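Local coordinates for PTS-dependent dihydroxyacetone kinase operon regulatory protein (Escherichia coli, PDB 4LRZ) that activates the dhaKLM operon from a sigma-70 promoter and represses its own expression, this chain being its N-terminal, probable sensor region, at residues 214-219 with 227-232; 253-258 with 273-278; 286-291 with 299-304. One frame throughout, in Å; residues are numbered along the deposited sequence.

How the interactions relate
Downstream of helix 174-211, the chain makes three contacts in series within its PAS fold; none nests in or crosses another. Interaction 1 closes first, bringing strand 215-219 against strand 225-228 and the start of helix 230-235. Interaction 2 closes a loop in which outer strand 271-276 returns to the chain entering helix 256-264. Interaction 3 closes the last hairpin, strands 281-293 and 296-304. This hairpin lies in the middle of the antiparallel sheet of strand order 2-1-5-4-3: strand 296-304 pairs with 215-219 of interaction 1, and strand 281-293 neighbours 271-276 of interaction 2. The centres of interactions 1 and 3 lie about 9 Å apart, those of 2 and 3 about 13 Å.

Interaction 1 of 3, residues 214-219 with 227-232; sequences DGVISW and FINAQA
The first beta hairpin of the PAS fold, strands 215-219 and 225-228, forms this contact, and its second arm runs straight into helix 230-235. S218 and F227 are an antiparallel hydrogen-bonded pair: S218 N donates to F227 O at 2.8 Å, nearly along the C=O axis, while the return bond from F227 N to S218 O is weak. One step on, N229 N donates to V216 O over 3.1 Å in the carbonyl plane, and the same oxygen receives the CA-H of I228. N229 stands at the N-cap position, so the last rung of the hairpin coincides with the helix start. F227 CG sits in the crowded position between backbone N and carbonyl carbon (chi1 48°), which folds the ring over S218. S218 CB lies over one ring face, 3.4 Å from the F227 centroid, as a CH-pi contact, and V216 CG2 meets the ring edge in plane, 3.6 Å from F227 CE1. With S218 OG anti to its backbone N, the hydroxyl hydrogen bonds to F299 O of strand 296-304. On the other face, I217 and I228 run side by side, their CG1 atoms 3.7 Å apart, and I217 CD1 reaches A232 CB in the helix. The buried S218 hydroxyl is thus satisfied by a neighbouring strand, whereas the contacts of S218 CB and V216 CG2 with the F227 ring are nonpolar packing.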
ATOM      1  N   ASP F 214      27.179  24.235  -2.501  1.00 52.58           N
ATOM      2  CA  ASP F 214      28.098  23.278  -1.923  1.00 51.94           C
ATOM      3  C   ASP F 214      28.151  22.031  -2.778  1.00 50.20           C
ATOM      4  O   ASP F 214      27.160  21.669  -3.403  1.00 49.17           O
ATOM      5  CB  ASP F 214      27.661  22.915  -0.503  1.00 51.85           C
ATOM      6  CG  ASP F 214      27.768  24.092   0.464  1.00 55.39           C
ATOM      7  OD1 ASP F 214      28.818  24.794   0.431  1.00 56.88           O
ATOM      8  OD2 ASP F 214      26.794  24.320   1.232  1.00 57.07           O
ATOM      9  N   GLY F 215      29.314  21.394  -2.810  1.00 49.14           N
ATOM     10  CA  GLY F 215      29.425  20.025  -3.295  1.00 47.53           C
ATOM     11  C   GLY F 215      28.831  19.101  -2.252  1.00 45.63           C
ATOM     12  O   GLY F 215      28.914  19.384  -1.056  1.00 45.70           O
ATOM     13  N   VAL F 216      28.203  18.019  -2.684  1.00 44.38           N
ATOM     14  CA  VAL F 216      27.704  17.030  -1.730  1.00 43.69           C
ATOM     15  C   VAL F 216      27.847  15.577  -2.147  1.00 44.05           C
ATOM     16  O   VAL F 216      27.644  15.216  -3.318  1.00 44.50           O
ATOM     17  CB  VAL F 216      26.291  17.367  -1.076  1.00 43.06           C
ATOM     18  CG1 VAL F 216      25.609  18.528  -1.731  1.00 42.64           C
ATOM     19  CG2 VAL F 216      25.376  16.121  -0.934  1.00 41.73           C
ATOM     20  N   ILE F 217      28.226  14.763  -1.170  1.00 44.11           N
ATOM     21  CA  ILE F 217      28.358  13.337  -1.322  1.00 44.30           C
ATOM     22  C   ILE F 217      27.629  12.763  -0.133  1.00 43.18           C
ATOM     23  O   ILE F 217      27.764  13.268   0.983  1.00 43.78           O
ATOM     24  CB  ILE F 217      29.844  12.944  -1.262  1.00 45.96           C
ATOM     25  CG1 ILE F 217      30.530  13.340  -2.553  1.00 48.08           C
ATOM     26  CG2 ILE F 217      30.024  11.459  -1.158  1.00 47.30           C
ATOM     27  CD1 ILE F 217      31.837  14.053  -2.321  1.00 53.42           C
ATOM     28  N   SER F 218      26.844  11.723  -0.347  1.00 42.20           N
ATOM     29  CA  SER F 218      26.128  11.124   0.751  1.00 41.38           C
ATOM     30  C   SER F 218      26.096   9.630   0.652  1.00 41.58           C
ATOM     31  O   SER F 218      25.834   9.063  -0.430  1.00 41.56           O
ATOM     32  CB  SER F 218      24.719  11.655   0.813  1.00 40.89           C
ATOM     33  OG  SER F 218      24.007  11.069   1.894  1.00 42.28           O
ATOM     34  N   TRP F 219      26.328   8.981   1.785  1.00 41.15           N
ATOM     35  CA  TRP F 219      26.299   7.532   1.792  1.00 41.47           C
ATOM     36  C   TRP F 219      25.462   6.879   2.904  1.00 42.36           C
ATOM     37  O   TRP F 219      25.073   7.516   3.897  1.00 42.26           O
ATOM     38  CB  TRP F 219      27.716   6.950   1.693  1.00 42.02           C
ATOM     39  CG  TRP F 219      28.584   7.232   2.861  1.00 43.36           C
ATOM     40  CD1 TRP F 219      28.745   6.445   3.962  1.00 43.67           C
ATOM     41  CD2 TRP F 219      29.413   8.387   3.071  1.00 44.48           C
ATOM     42  NE1 TRP F 219      29.624   7.026   4.838  1.00 45.59           N
ATOM     43  CE2 TRP F 219      30.047   8.220   4.322  1.00 44.70           C
ATOM     44  CE3 TRP F 219      29.684   9.542   2.321  1.00 43.20           C
ATOM     45  CZ2 TRP F 219      30.952   9.152   4.838  1.00 45.43           C
ATOM     46  CZ3 TRP F 219      30.572  10.475   2.833  1.00 45.05           C
ATOM     47  CH2 TRP F 219      31.196  10.274   4.089  1.00 46.74           C
ATOM     48  N   PHE F 227      23.913   9.754  -3.130  1.00 35.59           N
ATOM     49  CA  PHE F 227      23.871  10.891  -4.034  1.00 36.62           C
ATOM     50  C   PHE F 227      25.166  11.672  -4.034  1.00 37.78           C
ATOM     51  O   PHE F 227      25.913  11.670  -3.032  1.00 37.60           O
ATOM     52  CB  PHE F 227      22.665  11.835  -3.826  1.00 36.67           C
ATOM     53  CG  PHE F 227      22.390  12.251  -2.379  1.00 36.85           C
ATOM     54  CD1 PHE F 227      22.985  13.391  -1.831  1.00 37.74           C
ATOM     55  CD2 PHE F 227      21.421  11.562  -1.621  1.00 37.24           C
ATOM     56  CE1 PHE F 227      22.680  13.812  -0.505  1.00 36.25           C
ATOM     57  CE2 PHE F 227      21.110  11.932  -0.312  1.00 35.09           C
ATOM     58  CZ  PHE F 227      21.736  13.068   0.257  1.00 38.90           C
ATOM     59  N   ILE F 228      25.419  12.317  -5.167  1.00 37.66           N
ATOM     60  CA  ILE F 228      26.561  13.204  -5.361  1.00 38.81           C
ATOM     61  C   ILE F 228      26.160  14.241  -6.408  1.00 39.80           C
ATOM     62  O   ILE F 228      25.586  13.890  -7.443  1.00 40.13           O
ATOM     63  CB  ILE F 228      27.819  12.399  -5.811  1.00 39.45           C
ATOM     64  CG1 ILE F 228      29.039  13.299  -5.913  1.00 40.65           C
ATOM     65  CG2 ILE F 228      27.588  11.673  -7.163  1.00 39.31           C
ATOM     66  CD1 ILE F 228      30.339  12.522  -6.169  1.00 43.83           C
ATOM     67  N   ASN F 229      26.428  15.514  -6.156  1.00 41.33           N
ATOM     68  CA  ASN F 229      26.050  16.527  -7.145  1.00 42.94           C
ATOM     69  C   ASN F 229      27.211  16.829  -8.088  1.00 45.97           C
ATOM     70  O   ASN F 229      28.319  16.377  -7.829  1.00 47.26           O
ATOM     71  CB  ASN F 229      25.391  17.789  -6.546  1.00 41.80           C
ATOM     72  CG  ASN F 229      26.314  18.613  -5.630  1.00 40.46           C
ATOM     73  OD1 ASN F 229      25.867  19.618  -5.084  1.00 38.45           O
ATOM     74  ND2 ASN F 229      27.534  18.166  -5.398  1.00 33.92           N
ATOM     75  N   ALA F 230      26.948  17.541  -9.184  1.00 48.27           N
ATOM     76  CA  ALA F 230      27.991  17.875 -10.164  1.00 51.37           C
ATOM     77  C   ALA F 230      29.236  18.478  -9.523  1.00 53.05           C
ATOM     78  O   ALA F 230      30.350  18.096  -9.861  1.00 53.89           O
ATOM     79  CB  ALA F 230      27.432  18.809 -11.273  1.00 52.76           C
ATOM     80  N   GLN F 231      29.018  19.391  -8.578  1.00 53.78           N
ATOM     81  CA  GLN F 231      30.065  20.140  -7.899  1.00 55.85           C
ATOM     82  C   GLN F 231      31.032  19.225  -7.138  1.00 55.92           C
ATOM     83  O   GLN F 231      32.255  19.423  -7.190  1.00 57.06           O
ATOM     84  CB  GLN F 231      29.440  21.179  -6.940  1.00 56.30           C
ATOM     85  CG  GLN F 231      28.381  22.154  -7.542  1.00 58.90           C
ATOM     86  CD  GLN F 231      26.946  21.568  -7.695  1.00 62.17           C
ATOM     87  OE1 GLN F 231      26.703  20.629  -8.474  1.00 59.94           O
ATOM     88  NE2 GLN F 231      25.985  22.164  -6.970  1.00 62.55           N
ATOM     89  N   ALA F 232      30.495  18.231  -6.427  1.00 54.95           N
ATOM     90  CA  ALA F 232      31.338  17.314  -5.651  1.00 55.78           C
ATOM     91  C   ALA F 232      32.129  16.372  -6.566  1.00 57.65           C
ATOM     92  O   ALA F 232      33.236  15.939  -6.236  1.00 58.82           O
ATOM     93  CB  ALA F 232      30.515  16.518  -4.688  1.00 52.82           C
TER

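Interaction 2 of 3, residues 253-258 with 273-278; sequences TLPAVL and ATFESQ
S277 OG is the best-held polar atom here, gripped by one hydrogen bond, to the carbonyl O of L236; the bond ties S277, which does not itself meet 253-258, to the loop of L236. Between the segments themselves the attraction is mainly apolar. T253 and E276 form a single antiparallel bridge, T253 N lying 3.5 Å from E276 O. Beyond it P255, at the N-cap position of helix 256-264, presses its ring against the strand: its CG comes within 3.0 Å of T274 O, a tight fit. The same CG stands over one face of the F275 ring as a CH-pi contact, 4.2 Å from the centroid. L254 CD2 meets the ring at its edge, and L258, crossing F275 at about a right angle, brings CD1 to 3.7 Å from F275 CZ. An alanine in place of F275 removes the ring that P255, L254 and L258 share, and would probably loosen the start of the helix against the strand. L258 also touches I286, L288 and L301 of the neighbouring strands. The arrangement is that of a PAS fold, in which connecting helices pack across one side of the antiparallel sheet, here at its outer strand 271-276.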
ATOM      1  N   THR F 253      39.670   7.555  -1.195  1.00 80.74           N
ATOM      2  CA  THR F 253      40.272   7.366   0.124  1.00 82.19           C
ATOM      3  C   THR F 253      40.038   8.600   0.972  1.00 81.75           C
ATOM      4  O   THR F 253      40.311   9.735   0.560  1.00 81.81           O
ATOM      5  CB  THR F 253      41.765   6.994   0.052  1.00 84.70           C
ATOM      6  OG1 THR F 253      41.901   5.764  -0.671  1.00 85.34           O
ATOM      7  CG2 THR F 253      42.357   6.803   1.461  1.00 85.87           C
ATOM      8  N   LEU F 254      39.501   8.352   2.157  1.00 81.85           N
ATOM      9  CA  LEU F 254      39.125   9.413   3.070  1.00 82.03           C
ATOM     10  C   LEU F 254      40.291   9.810   3.990  1.00 84.14           C
ATOM     11  O   LEU F 254      41.051   8.944   4.435  1.00 85.55           O
ATOM     12  CB  LEU F 254      37.902   8.971   3.871  1.00 80.85           C
ATOM     13  CG  LEU F 254      36.586   9.021   3.091  1.00 79.44           C
ATOM     14  CD1 LEU F 254      35.572   7.990   3.614  1.00 78.06           C
ATOM     15  CD2 LEU F 254      36.012  10.444   3.116  1.00 78.82           C
ATOM     16  N   PRO F 255      40.441  11.124   4.256  1.00 84.55           N
ATOM     17  CA  PRO F 255      41.487  11.656   5.139  1.00 86.72           C
ATOM     18  C   PRO F 255      41.404  11.070   6.554  1.00 87.74           C
ATOM     19  O   PRO F 255      40.395  10.446   6.907  1.00 86.94           O
ATOM     20  CB  PRO F 255      41.175  13.159   5.197  1.00 86.12           C
ATOM     21  CG  PRO F 255      40.320  13.440   4.022  1.00 84.43           C
ATOM     22  CD  PRO F 255      39.613  12.189   3.661  1.00 83.16           C
ATOM     23  N   ALA F 256      42.450  11.289   7.351  1.00 89.70           N
ATOM     24  CA  ALA F 256      42.484  10.859   8.751  1.00 90.68           C
ATOM     25  C   ALA F 256      41.395  11.524   9.618  1.00 89.71           C
ATOM     26  O   ALA F 256      40.776  10.869  10.474  1.00 89.62           O
ATOM     27  CB  ALA F 256      43.874  11.118   9.340  1.00 92.90           C
ATOM     28  N   VAL F 257      41.171  12.819   9.387  1.00 89.11           N
ATOM     29  CA  VAL F 257      40.246  13.627  10.188  1.00 88.44           C
ATOM     30  C   VAL F 257      38.817  13.121  10.010  1.00 86.52           C
ATOM     31  O   VAL F 257      38.073  12.950  10.984  1.00 86.50           O
ATOM     32  CB  VAL F 257      40.326  15.128   9.809  1.00 88.54           C
ATOM     33  CG1 VAL F 257      39.463  15.970  10.751  1.00 88.64           C
ATOM     34  CG2 VAL F 257      41.773  15.625   9.834  1.00 90.93           C
ATOM     35  N   LEU F 258      38.452  12.876   8.756  1.00 84.90           N
ATOM     36  CA  LEU F 258      37.183  12.263   8.417  1.00 83.07           C
ATOM     37  C   LEU F 258      37.035  10.834   8.931  1.00 83.29           C
ATOM     38  O   LEU F 258      35.985  10.471   9.435  1.00 82.59           O
ATOM     39  CB  LEU F 258      36.985  12.290   6.905  1.00 82.16           C
ATOM     40  CG  LEU F 258      36.184  13.486   6.411  1.00 81.10           C
ATOM     41  CD1 LEU F 258      36.567  13.816   4.990  1.00 81.17           C
ATOM     42  CD2 LEU F 258      34.707  13.171   6.516  1.00 79.49           C
ATOM     43  N   ALA F 273      40.435  19.847   5.128  1.00 91.00           N
ATOM     44  CA  ALA F 273      40.628  18.436   4.752  1.00 90.79           C
ATOM     45  C   ALA F 273      41.326  18.239   3.411  1.00 91.63           C
ATOM     46  O   ALA F 273      41.111  19.002   2.452  1.00 91.32           O
ATOM     47  CB  ALA F 273      39.300  17.684   4.759  1.00 88.78           C
ATOM     48  N   THR F 274      42.147  17.179   3.366  1.00 93.14           N
ATOM     49  CA  THR F 274      42.947  16.825   2.196  1.00 94.94           C
ATOM     50  C   THR F 274      42.551  15.438   1.684  1.00 94.67           C
ATOM     51  O   THR F 274      42.644  14.455   2.419  1.00 94.46           O
ATOM     52  CB  THR F 274      44.463  16.842   2.542  1.00 97.23           C
ATOM     53  OG1 THR F 274      44.834  18.147   2.993  1.00 97.82           O
ATOM     54  CG2 THR F 274      45.318  16.487   1.330  1.00 98.74           C
ATOM     55  N   PHE F 275      42.138  15.363   0.418  1.00 95.25           N
ATOM     56  CA  PHE F 275      41.671  14.107  -0.190  1.00 95.47           C
ATOM     57  C   PHE F 275      42.642  13.476  -1.197  1.00 98.18           C
ATOM     58  O   PHE F 275      43.554  14.134  -1.700  1.00 99.54           O
ATOM     59  CB  PHE F 275      40.335  14.334  -0.905  1.00 93.58           C
ATOM     60  CG  PHE F 275      39.205  14.664   0.004  1.00 90.65           C
ATOM     61  CD1 PHE F 275      38.392  13.660   0.501  1.00 88.31           C
ATOM     62  CD2 PHE F 275      38.941  15.984   0.347  1.00 90.12           C
ATOM     63  CE1 PHE F 275      37.333  13.961   1.339  1.00 86.89           C
ATOM     64  CE2 PHE F 275      37.886  16.301   1.191  1.00 88.57           C
ATOM     65  CZ  PHE F 275      37.077  15.286   1.687  1.00 86.76           C
ATOM     66  N   GLU F 276      42.401  12.197  -1.495  1.00 99.45           N
ATOM     67  CA  GLU F 276      43.094  11.467  -2.560  1.00102.50           C
ATOM     68  C   GLU F 276      42.138  10.789  -3.565  1.00102.18           C
ATOM     69  O   GLU F 276      41.351   9.905  -3.202  1.00101.03           O
ATOM     70  CB  GLU F 276      44.053  10.429  -1.967  1.00104.23           C
ATOM     71  CG  GLU F 276      44.664   9.482  -3.011  1.00107.27           C
ATOM     72  CD  GLU F 276      45.709   8.532  -2.435  1.00110.77           C
ATOM     73  OE1 GLU F 276      46.774   8.369  -3.082  1.00112.84           O
ATOM     74  OE2 GLU F 276      45.465   7.947  -1.350  1.00110.67           O
ATOM     75  N   SER F 277      42.233  11.204  -4.830  1.00103.94           N
ATOM     76  CA  SER F 277      41.481  10.588  -5.935  1.00104.40           C
ATOM     77  C   SER F 277      42.456   9.998  -6.956  1.00107.04           C
ATOM     78  O   SER F 277      43.319  10.728  -7.460  1.00109.10           O
ATOM     79  CB  SER F 277      40.588  11.632  -6.621  1.00103.57           C
ATOM     80  OG  SER F 277      39.919  12.444  -5.669  1.00102.90           O
ATOM     81  N   GLN F 278      42.306   8.700  -7.264  1.00107.59           N
ATOM     82  CA  GLN F 278      43.278   7.921  -8.086  1.00110.42           C
ATOM     83  C   GLN F 278      44.693   8.532  -8.202  1.00112.85           C
ATOM     84  O   GLN F 278      45.072   9.079  -9.249  1.00114.09           O
ATOM     85  CB  GLN F 278      42.727   7.576  -9.487  1.00110.78           C
ATOM     86  CG  GLN F 278      41.284   7.114  -9.536  1.00109.26           C
ATOM     87  CD  GLN F 278      40.349   8.213 -10.015  1.00108.88           C
ATOM     88  OE1 GLN F 278      40.430   8.655 -11.164  1.00109.69           O
ATOM     89  NE2 GLN F 278      39.451   8.658  -9.134  1.00107.30           N
TER

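Interaction 3 of 3, residues 286-291 with 299-304; sequences ITLKPI and FILLLH
Backbone bonds pair the two strands in regular antiparallel register, and the axes of these two segments approach to 4.7 Å. T287 with L302 and K289 with I300 are the hydrogen-bonded pairs, each closed by two bonds. The straightest runs from K289 N to I300 O, 2.7 Å long with an angle of 177° at the hydrogen. K289 N comes nearly along the C=O axis of I300; T287 N, by contrast, meets L302 O on a lone pair. In the non-hydrogen-bonded pairs that alternate with them, CA-H groups point at the same oxygens, as I286 CA does at L302 O, 3.1 Å away.

Polar side chains gather at one end. T287 OG1, anti to its carbonyl carbon (chi1 -80°), lies in the plane of the H304 ring at its edge and hydrogen bonds to H304 NE2 at 2.7 Å. It also bonds to H270 N, while the rings of H270 and H304 stack. H304 ND1 bonds to D214 OD1 and, weakly, to OD2 of D213 of the second subunit, two carboxylates that would probably favour a protonated imidazole.

This hairpin, strands 281-293 and 296-304, supplies two adjoining strands in the middle of the PAS sheet, and each face has its own neighbours.

Of the apolar side chains on one face, I286, L288 and L301 touch L258 of helix 256-264, while the F299 ring meets that of W219. I286 CD1 touches L301 CD1 at 3.6 Å, and L288 CD2 comes obliquely to F299 CD1 at 3.8 Å; L303 CD2 lies 3.9 Å from I286 CG2. The face of K289, I300 and L302 meets the second subunit: I300 packs on its Q204, L302 on its S211, and K289 NZ forms a salt bridge with its E210 after the lysine chain bends at chi2 (76°).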
ATOM      1  N   ILE F 286      35.296  21.317   4.573  1.00 68.97           N
ATOM      2  CA  ILE F 286      34.202  20.377   4.569  1.00 65.31           C
ATOM      3  C   ILE F 286      33.283  20.564   5.756  1.00 63.84           C
ATOM      4  O   ILE F 286      33.638  21.237   6.712  1.00 65.02           O
ATOM      5  CB  ILE F 286      34.724  18.934   4.577  1.00 64.78           C
ATOM      6  CG1 ILE F 286      35.305  18.592   5.946  1.00 65.13           C
ATOM      7  CG2 ILE F 286      35.747  18.734   3.475  1.00 64.93           C
ATOM      8  CD1 ILE F 286      35.239  17.149   6.306  1.00 65.56           C
ATOM      9  N   THR F 287      32.099  19.958   5.668  1.00 61.09           N
ATOM     10  CA  THR F 287      31.201  19.720   6.808  1.00 58.46           C
ATOM     11  C   THR F 287      30.773  18.269   6.741  1.00 55.83           C
ATOM     12  O   THR F 287      30.546  17.736   5.660  1.00 54.69           O
ATOM     13  CB  THR F 287      29.957  20.652   6.788  1.00 58.45           C
ATOM     14  OG1 THR F 287      30.315  21.945   7.294  1.00 59.48           O
ATOM     15  CG2 THR F 287      28.823  20.106   7.651  1.00 58.21           C
ATOM     16  N   LEU F 288      30.700  17.615   7.888  1.00 54.60           N
ATOM     17  CA  LEU F 288      30.205  16.249   7.933  1.00 52.89           C
ATOM     18  C   LEU F 288      28.976  16.190   8.783  1.00 51.87           C
ATOM     19  O   LEU F 288      29.021  16.510   9.953  1.00 52.02           O
ATOM     20  CB  LEU F 288      31.237  15.256   8.475  1.00 53.40           C
ATOM     21  CG  LEU F 288      30.661  13.830   8.466  1.00 52.47           C
ATOM     22  CD1 LEU F 288      30.922  13.156   7.133  1.00 49.99           C
ATOM     23  CD2 LEU F 288      31.224  12.985   9.593  1.00 54.09           C
ATOM     24  N   LYS F 289      27.885  15.747   8.180  1.00 50.90           N
ATOM     25  CA  LYS F 289      26.588  15.681   8.838  1.00 50.84           C
ATOM     26  C   LYS F 289      26.185  14.230   9.018  1.00 50.60           C
ATOM     27  O   LYS F 289      25.839  13.567   8.058  1.00 51.00           O
ATOM     28  CB  LYS F 289      25.543  16.435   8.012  1.00 49.65           C
ATOM     29  CG  LYS F 289      24.119  16.314   8.496  1.00 49.88           C
ATOM     30  CD  LYS F 289      23.837  17.165   9.729  1.00 48.35           C
ATOM     31  CE  LYS F 289      22.379  17.535   9.798  1.00 48.11           C
ATOM     32  NZ  LYS F 289      21.985  17.874  11.185  1.00 53.30           N
ATOM     33  N   PRO F 290      26.277  13.713  10.247  1.00 51.86           N
ATOM     34  CA  PRO F 290      25.722  12.374  10.545  1.00 51.62           C
ATOM     35  C   PRO F 290      24.218  12.376  10.438  1.00 51.04           C
ATOM     36  O   PRO F 290      23.587  13.388  10.755  1.00 51.08           O
ATOM     37  CB  PRO F 290      26.109  12.146  12.022  1.00 53.10           C
ATOM     38  CG  PRO F 290      27.239  13.133  12.297  1.00 53.90           C
ATOM     39  CD  PRO F 290      26.951  14.322  11.415  1.00 52.93           C
ATOM     40  N   ILE F 291      23.640  11.263   9.996  1.00 50.86           N
ATOM     41  CA  ILE F 291      22.186  11.076  10.051  1.00 51.09           C
ATOM     42  C   ILE F 291      21.933   9.788  10.799  1.00 52.08           C
ATOM     43  O   ILE F 291      22.336   8.708  10.344  1.00 52.61           O
ATOM     44  CB  ILE F 291      21.537  10.944   8.647  1.00 49.44           C
ATOM     45  CG1 ILE F 291      21.781  12.179   7.785  1.00 49.19           C
ATOM     46  CG2 ILE F 291      20.018  10.669   8.761  1.00 49.60           C
ATOM     47  CD1 ILE F 291      21.535  11.905   6.268  1.00 46.66           C
ATOM     48  N   PHE F 299      25.643   9.399   6.319  1.00 43.86           N
ATOM     49  CA  PHE F 299      26.434  10.617   6.321  1.00 44.37           C
ATOM     50  C   PHE F 299      26.177  11.523   5.147  1.00 43.70           C
ATOM     51  O   PHE F 299      25.859  11.070   4.061  1.00 43.54           O
ATOM     52  CB  PHE F 299      27.919  10.282   6.405  1.00 45.17           C
ATOM     53  CG  PHE F 299      28.307   9.617   7.698  1.00 47.20           C
ATOM     54  CD1 PHE F 299      28.575  10.383   8.839  1.00 47.59           C
ATOM     55  CD2 PHE F 299      28.368   8.218   7.789  1.00 48.69           C
ATOM     56  CE1 PHE F 299      28.929   9.773  10.044  1.00 48.63           C
ATOM     57  CE2 PHE F 299      28.721   7.587   9.009  1.00 50.12           C
ATOM     58  CZ  PHE F 299      28.997   8.370  10.136  1.00 47.55           C
ATOM     59  N   ILE F 300      26.264  12.821   5.397  1.00 44.02           N
ATOM     60  CA  ILE F 300      26.378  13.777   4.317  1.00 43.72           C
ATOM     61  C   ILE F 300      27.677  14.536   4.469  1.00 44.25           C
ATOM     62  O   ILE F 300      28.014  14.970   5.568  1.00 45.26           O
ATOM     63  CB  ILE F 300      25.250  14.786   4.280  1.00 43.41           C
ATOM     64  CG1 ILE F 300      23.932  14.082   3.999  1.00 41.82           C
ATOM     65  CG2 ILE F 300      25.549  15.845   3.173  1.00 42.56           C
ATOM     66  CD1 ILE F 300      22.755  15.036   3.987  1.00 40.42           C
ATOM     67  N   LEU F 301      28.398  14.675   3.365  1.00 44.34           N
ATOM     68  CA  LEU F 301      29.625  15.445   3.336  1.00 46.12           C
ATOM     69  C   LEU F 301      29.476  16.558   2.346  1.00 46.81           C
ATOM     70  O   LEU F 301      29.187  16.314   1.169  1.00 47.00           O
ATOM     71  CB  LEU F 301      30.816  14.557   2.985  1.00 46.23           C
ATOM     72  CG  LEU F 301      32.167  15.217   2.750  1.00 48.53           C
ATOM     73  CD1 LEU F 301      32.752  15.732   4.065  1.00 50.55           C
ATOM     74  CD2 LEU F 301      33.105  14.240   2.109  1.00 49.82           C
ATOM     75  N   LEU F 302      29.650  17.775   2.834  1.00 48.32           N
ATOM     76  CA  LEU F 302      29.612  18.956   1.995  1.00 50.53           C
ATOM     77  C   LEU F 302      30.983  19.559   1.759  1.00 52.87           C
ATOM     78  O   LEU F 302      31.797  19.697   2.676  1.00 53.47           O
ATOM     79  CB  LEU F 302      28.678  20.014   2.566  1.00 50.27           C
ATOM     80  CG  LEU F 302      27.247  19.529   2.680  1.00 50.19           C
ATOM     81  CD1 LEU F 302      26.943  19.189   4.105  1.00 52.36           C
ATOM     82  CD2 LEU F 302      26.359  20.618   2.259  1.00 52.55           C
ATOM     83  N   LEU F 303      31.231  19.912   0.507  1.00 54.80           N
ATOM     84  CA  LEU F 303      32.481  20.505   0.133  1.00 57.76           C
ATOM     85  C   LEU F 303      32.155  21.937  -0.139  1.00 60.28           C
ATOM     86  O   LEU F 303      31.432  22.263  -1.083  1.00 60.38           O
ATOM     87  CB  LEU F 303      33.081  19.827  -1.095  1.00 57.92           C
ATOM     88  CG  LEU F 303      33.155  18.299  -1.050  1.00 58.34           C
ATOM     89  CD1 LEU F 303      33.463  17.741  -2.433  1.00 59.96           C
ATOM     90  CD2 LEU F 303      34.166  17.810  -0.020  1.00 58.47           C
ATOM     91  N   HIS F 304      32.676  22.787   0.732  1.00 63.60           N
ATOM     92  CA  HIS F 304      32.401  24.209   0.695  1.00 66.84           C
ATOM     93  C   HIS F 304      33.351  24.854  -0.312  1.00 69.35           C
ATOM     94  O   HIS F 304      34.535  24.544  -0.337  1.00 70.05           O
ATOM     95  CB  HIS F 304      32.539  24.823   2.103  1.00 67.53           C
ATOM     96  CG  HIS F 304      31.682  24.159   3.147  1.00 67.59           C
ATOM     97  ND1 HIS F 304      30.313  24.337   3.221  1.00 67.73           N
ATOM     98  CD2 HIS F 304      32.004  23.334   4.172  1.00 67.52           C
ATOM     99  CE1 HIS F 304      29.830  23.649   4.241  1.00 66.14           C
ATOM    100  NE2 HIS F 304      30.835  23.029   4.832  1.00 66.66           N
TER